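Long-range contact in transcriptional regulator, LysR family (Vibrio cholerae, PDB 3T1B), which probably binds specific DNA sequences as a LysR-type transcription factor and activates virulence genes in this bacterium: residues 99-104 against 235-240. The protein carries 1 engineered substitution. Sequence-based numbering, arbitrary orientation.
Engineered in segment 99-104: Glu100 (natural residue Asn).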
# COMPACT_ATOMS: atom_id res chain seq x y z
N SER A 99 -11.79 1.39 20.67
CA SER A 99 -13.13 0.85 20.89
C SER A 99 -13.67 1.09 22.30
O SER A 99 -14.71 1.72 22.48
CB SER A 99 -13.15 -0.65 20.58
OG SER A 99 -12.91 -0.89 19.20
N GLU A 100 -12.96 0.57 23.30
CA GLU A 100 -13.48 0.53 24.67
C GLU A 100 -13.26 1.82 25.47
O GLU A 100 -14.05 2.14 26.35
CB GLU A 100 -12.85 -0.64 25.42
CG GLU A 100 -12.71 -1.91 24.60
CD GLU A 100 -14.04 -2.48 24.15
OE1 GLU A 100 -14.94 -2.64 25.01
OE2 GLU A 100 -14.19 -2.77 22.95
N LEU A 101 -12.19 2.54 25.15
CA LEU A 101 -11.75 3.64 26.01
C LEU A 101 -12.34 5.01 25.69
O LEU A 101 -12.35 5.90 26.54
CB LEU A 101 -10.22 3.72 26.02
CG LEU A 101 -9.51 2.43 26.44
CD1 LEU A 101 -8.00 2.64 26.50
CD2 LEU A 101 -10.04 1.95 27.78
N THR A 102 -12.84 5.19 24.47
CA THR A 102 -13.34 6.49 24.04
C THR A 102 -14.47 7.01 24.93
O THR A 102 -14.47 8.18 25.32
CB THR A 102 -13.82 6.47 22.58
OG1 THR A 102 -12.77 5.96 21.75
CG2 THR A 102 -14.18 7.88 22.13
N LYS A 103 -15.43 6.15 25.22
CA LYS A 103 -16.57 6.52 26.05
C LYS A 103 -16.13 7.06 27.41
O LYS A 103 -16.65 8.06 27.90
CB LYS A 103 -17.49 5.32 26.25
CG LYS A 103 -18.69 5.59 27.15
CD LYS A 103 -19.61 6.64 26.54
CE LYS A 103 -20.91 6.76 27.33
NZ LYS A 103 -20.69 7.29 28.71
N ARG A 104 -15.15 6.38 28.02
CA ARG A 104 -14.71 6.71 29.37
C ARG A 104 -13.78 7.92 29.40
O ARG A 104 -13.93 8.81 30.24
CB ARG A 104 -14.00 5.51 29.99
CG ARG A 104 -14.55 4.17 29.55
CD ARG A 104 -15.97 3.93 30.08
NE ARG A 104 -16.00 3.66 31.52
CZ ARG A 104 -17.04 3.12 32.15
NH1 ARG A 104 -18.13 2.81 31.46
NH2 ARG A 104 -16.98 2.90 33.45
N LEU A 235 -8.80 -9.30 33.63
CA LEU A 235 -7.82 -8.21 33.58
C LEU A 235 -8.35 -7.09 32.69
O LEU A 235 -8.63 -7.30 31.51
CB LEU A 235 -6.48 -8.72 33.06
CG LEU A 235 -5.34 -7.71 32.99
CD1 LEU A 235 -4.92 -7.27 34.38
CD2 LEU A 235 -4.15 -8.29 32.22
N MET A 236 -8.48 -5.89 33.26
CA MET A 236 -9.17 -4.81 32.57
C MET A 236 -8.60 -3.45 32.94
O MET A 236 -8.04 -3.29 34.02
CB MET A 236 -10.66 -4.85 32.91
CG MET A 236 -11.57 -4.31 31.84
SD MET A 236 -13.18 -5.12 31.91
CE MET A 236 -12.70 -6.84 31.73
N PRO A 237 -8.72 -2.47 32.03
CA PRO A 237 -8.30 -1.10 32.35
C PRO A 237 -9.01 -0.60 33.59
O PRO A 237 -10.20 -0.87 33.76
CB PRO A 237 -8.76 -0.31 31.12
CG PRO A 237 -8.73 -1.30 30.01
CD PRO A 237 -9.13 -2.61 30.62
N ASP A 238 -8.29 0.09 34.46
CA ASP A 238 -8.87 0.62 35.69
C ASP A 238 -9.96 1.66 35.41
O ASP A 238 -10.91 1.79 36.18
CB ASP A 238 -7.79 1.24 36.57
CG ASP A 238 -6.89 2.20 35.82
OD1 ASP A 238 -7.25 2.62 34.70
OD2 ASP A 238 -5.80 2.53 36.35
N VAL A 239 -9.82 2.38 34.29
CA VAL A 239 -10.77 3.42 33.93
C VAL A 239 -12.14 2.83 33.60
O VAL A 239 -13.16 3.52 33.67
CB VAL A 239 -10.26 4.27 32.74
CG1 VAL A 239 -10.44 3.51 31.44
CG2 VAL A 239 -11.00 5.59 32.68
N MET A 240 -12.16 1.55 33.24
CA MET A 240 -13.41 0.86 32.94
C MET A 240 -13.95 0.16 34.18
O MET A 240 -15.01 -0.47 34.13
CB MET A 240 -13.20 -0.17 31.83
CG MET A 240 -13.09 0.42 30.43
SD MET A 240 -12.69 -0.82 29.18
CE MET A 240 -14.01 -2.02 29.41
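Met240 keeps CG beside its backbone N and runs on extended (chi2 174°), which carries SD out to Leu101, while Leu101 sets CG anti to its carbonyl carbon (chi1 -56°) and its CD2 branch extends to the other segment; Met240 SD and Leu101 CD2 meet between the two lobes of the LysR substrate-binding domain, a fold of the periplasmic-binding-protein type. One lobe contributes the turn after strand 91-98 and the start of helix 102-116, the other the end of strand 233-237 and the 3-10 turn that follows. CD2 of Leu101 lies 4.1 Å from SD of Met240, the two chains crossing at about a right angle, and 4.0 Å from CG1 of Val239. The same methyl approaches CG of Pro237, a compact apolar ring, so it touches three neighbours, with Val160 and Ile264 beside Leu101. Unbranched, apolar methionine suits this junction, reaching Leu101 and the Arg104 chain together. CB of the engineered Glu100 packs against SD of Met240 at 3.8 Å. Branching lets Val239 send CG1 to Leu101 and CG2 to Arg104 CB, at 4.0 Å. The long aliphatic part of Arg104, bent twice, can cover apolar side chains, its CG crossing the Met240 chain, while NH2 reaches the Glu243 carboxylate in a salt bridge. No hydrogen bond joins the two segments: Val239 O lies at the guanidinium edge, near its plane, 3.6 Å from Arg104 NE.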